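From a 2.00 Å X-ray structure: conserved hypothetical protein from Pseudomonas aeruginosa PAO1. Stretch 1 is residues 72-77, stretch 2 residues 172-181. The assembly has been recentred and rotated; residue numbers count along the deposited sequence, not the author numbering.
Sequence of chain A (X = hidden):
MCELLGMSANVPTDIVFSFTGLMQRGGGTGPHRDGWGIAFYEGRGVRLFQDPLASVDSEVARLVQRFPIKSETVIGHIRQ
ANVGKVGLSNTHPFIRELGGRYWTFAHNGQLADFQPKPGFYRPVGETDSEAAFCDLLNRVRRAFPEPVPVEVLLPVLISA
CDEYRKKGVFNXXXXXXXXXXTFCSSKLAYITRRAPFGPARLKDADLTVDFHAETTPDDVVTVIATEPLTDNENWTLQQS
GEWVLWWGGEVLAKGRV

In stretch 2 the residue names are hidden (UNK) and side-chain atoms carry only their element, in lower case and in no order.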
# COMPACT_ATOMS: atom_id res chain seq x y z
N GLU A 72 6.67 -9.68 11.58
CA GLU A 72 6.34 -9.75 13.00
C GLU A 72 4.93 -9.26 13.26
O GLU A 72 4.35 -9.57 14.29
CB GLU A 72 7.32 -8.90 13.82
CG GLU A 72 8.76 -9.32 13.69
CD GLU A 72 9.68 -8.59 14.66
OE1 GLU A 72 10.52 -9.26 15.29
OE2 GLU A 72 9.57 -7.36 14.80
N THR A 73 4.38 -8.52 12.30
CA THR A 73 3.03 -7.96 12.44
C THR A 73 2.20 -8.11 11.16
O THR A 73 2.54 -7.58 10.10
CB THR A 73 3.08 -6.45 12.81
OG1 THR A 73 3.98 -6.27 13.91
CG2 THR A 73 1.70 -5.95 13.21
N VAL A 74 1.08 -8.81 11.30
CA VAL A 74 0.18 -9.05 10.18
C VAL A 74 -1.25 -8.73 10.57
O VAL A 74 -1.70 -9.14 11.63
CB VAL A 74 0.24 -10.53 9.76
CG1 VAL A 74 -0.79 -10.81 8.65
CG2 VAL A 74 1.64 -10.90 9.31
N ILE A 75 -1.92 -7.94 9.75
CA ILE A 75 -3.31 -7.58 9.97
C ILE A 75 -4.04 -7.87 8.66
O ILE A 75 -3.62 -7.41 7.60
CB ILE A 75 -3.51 -6.08 10.35
CG1 ILE A 75 -3.13 -5.83 11.81
CG2 ILE A 75 -4.97 -5.68 10.16
CD1 ILE A 75 -3.53 -4.46 12.30
N GLY A 76 -5.15 -8.59 8.75
CA GLY A 76 -5.90 -8.91 7.56
C GLY A 76 -7.38 -9.06 7.82
O GLY A 76 -7.81 -9.19 8.98
N HIS A 77 -8.17 -9.00 6.76
CA HIS A 77 -9.62 -9.14 6.85
C HIS A 77 -10.08 -9.92 5.63
O HIS A 77 -10.01 -9.44 4.50
CB HIS A 77 -10.30 -7.79 6.83
CG HIS A 77 -11.75 -7.77 7.24
ND1 HIS A 77 -12.53 -8.90 7.22
CD2 HIS A 77 -12.55 -6.76 7.66
CE1 HIS A 77 -13.75 -8.59 7.63
NE2 HIS A 77 -13.79 -7.30 7.90
N UNK A 172 -11.98 -4.92 16.16
CA UNK A 172 -10.94 -4.26 15.38
C UNK A 172 -9.52 -4.66 15.70
O UNK A 172 -9.23 -5.20 16.77
c UNK A 172 -11.09 -2.75 15.52
N UNK A 173 -8.64 -4.45 14.73
CA UNK A 173 -7.22 -4.73 14.86
C UNK A 173 -6.52 -3.46 14.39
O UNK A 173 -6.83 -2.93 13.31
c UNK A 173 -6.90 -8.23 13.14
c UNK A 173 -7.40 -7.78 15.56
c UNK A 173 -7.51 -7.26 14.13
c UNK A 173 -6.80 -5.91 13.98
N UNK A 174 -5.61 -2.95 15.21
CA UNK A 174 -4.87 -1.74 14.87
C UNK A 174 -3.39 -1.97 15.18
O UNK A 174 -3.06 -2.66 16.13
c UNK A 174 -4.68 0.73 15.22
c UNK A 174 -6.90 -0.40 15.44
c UNK A 174 -7.59 0.53 16.40
c UNK A 174 -5.40 -0.53 15.66
N UNK A 175 -2.52 -1.36 14.39
CA UNK A 175 -1.12 -1.55 14.61
C UNK A 175 -0.33 -0.42 14.00
O UNK A 175 -0.81 0.23 13.08
o UNK A 175 0.73 -3.06 14.05
c UNK A 175 -0.67 -2.88 13.99
N UNK A 176 0.79 -0.09 14.61
CA UNK A 176 1.68 0.90 14.01
C UNK A 176 2.96 0.21 13.51
O UNK A 176 3.96 0.86 13.19
o UNK A 176 3.78 2.38 16.67
c UNK A 176 2.05 1.92 15.10
o UNK A 176 3.34 0.27 16.27
c UNK A 176 3.13 1.49 16.08
N UNK A 177 2.92 -1.12 13.48
CA UNK A 177 4.05 -1.91 13.03
C UNK A 177 4.82 -2.51 14.19
O UNK A 177 5.63 -3.42 13.98
N UNK A 178 4.64 -1.95 15.38
CA UNK A 178 5.30 -2.44 16.59
C UNK A 178 4.31 -3.35 17.31
O UNK A 178 4.46 -4.58 17.33
o UNK A 178 6.93 0.73 17.50
c UNK A 178 6.86 -0.45 17.10
c UNK A 178 5.66 -1.28 17.56
o UNK A 178 7.73 -0.99 16.39
N UNK A 179 3.36 -2.71 17.98
CA UNK A 179 2.33 -3.40 18.72
C UNK A 179 1.11 -3.65 17.86
O UNK A 179 0.92 -3.01 16.82
c UNK A 179 1.78 -1.09 19.61
c UNK A 179 0.64 -0.46 19.01
c UNK A 179 0.08 1.81 18.26
c UNK A 179 -1.14 1.34 17.86
c UNK A 179 -0.62 -0.91 18.60
c UNK A 179 1.93 -2.55 19.93
c UNK A 179 2.73 -0.11 19.76
c UNK A 179 0.97 0.90 18.82
n UNK A 179 2.24 1.09 19.29
c UNK A 179 -1.50 -0.01 18.03
N UNK A 180 0.26 -4.54 18.34
CA UNK A 180 -0.96 -4.88 17.63
C UNK A 180 -2.08 -4.78 18.63
O UNK A 180 -2.19 -5.62 19.52
c UNK A 180 -2.02 -6.95 16.33
c UNK A 180 -2.79 -5.94 15.51
c UNK A 180 -0.85 -6.30 17.06
c UNK A 180 -1.49 -8.05 15.45
N UNK A 181 -2.87 -3.72 18.53
CA UNK A 181 -4.00 -3.50 19.40
C UNK A 181 -5.19 -4.32 18.93
O UNK A 181 -5.54 -4.32 17.75
c UNK A 181 -7.66 -0.97 21.95
c UNK A 181 -6.48 -1.41 22.51
c UNK A 181 -6.71 -1.23 19.76
c UNK A 181 -5.52 -1.67 20.31
c UNK A 181 -4.35 -2.01 19.43
c UNK A 181 -5.41 -1.76 21.69
c UNK A 181 -7.78 -0.88 20.57
O HOH W 1 3.11 -7.08 16.69

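Position 172 carries a single side-chain carbon, and its CB comes no closer to stretch 1 than 8.4 Å, to Ile-75 CD1; one carbon and nothing further is alanine, Ala-172. At 173 four carbons fork at the second; CA-to-CB points toward stretch 1, and CB lies 4.0 Å from CD1 of Ile-75. This is the pattern of leucine, Leu-173. Position 174 also has four carbons, but the fork is at the first and one arm is two carbons long; CA-to-CB turns away, as alternation along a strand requires, and the backbone C is 3.8 Å from Ile-75 CD1. The residue is isoleucine, Ile-174.

Position 175 points toward stretch 1: one carbon, 3.7 Å from Ile-75 CD1, leads to one oxygen, 3.2 Å from Thr-73 CG2, with no second branch. It is serine, Ser-175. At 176 the side chain makes no contact with stretch 1; two carbons, the second carrying two oxygens, are the carboxylate of Asp-176.

Position 177 has no side-chain atoms, and its backbone O lies 3.3 Å from Thr-73 OG1; it is glycine. With phi/psi of 102/-20°, a CB on Gly-177 would be jammed against the carbonyl oxygen of Asp-176. Its N donates to Ser-175 OG at 3.0 Å. Position 178 again shows two carbons, the second carrying two oxygens; CA-to-CB points away, while the backbone O is 3.8 Å from Thr-73 OG1. This is Asp-178, whose N donates to Asp-176 OD1 at 2.7 Å, a hydrogen bond within the turn. At 179 one carbon leads to fused five- and six-membered rings with eight carbons and one nitrogen; the CA-to-CB bond points away, and the side chain stays out of contact with stretch 1. This is tryptophan, Trp-179, whose backbone O accepts from Ser-175 OG at 2.8 Å.

Four carbons forked at the second return at 180, one of them 3.6 Å from Ile-75 CD1; this is leucine, and the atom is Leu-180 CD1. Position 181 has one carbon and a six-carbon ring, out of contact with stretch 1: phenylalanine. Phe-181 N donates to Ile-174 O at 2.6 Å and Ile-174 N to Phe-181 O at 2.9 Å.

The contact rests on two alternate residues of strand 73-77. Ile-75 CD1 packs against the apolar side chains of Leu-173 and Leu-180 and also touches Ser-175 CB, a packing of side chains rather than a shared sheet edge, since the strand axes come no closer than 8.0 Å. Thr-73 faces the turn, where OG1 lies 3.3 Å from Gly-177 O and a water oxygen links Thr-73 OG1 (3.0 Å) to Asp-178 O (2.9 Å).

Stretch 2 (172-181) ALISDGDWLF
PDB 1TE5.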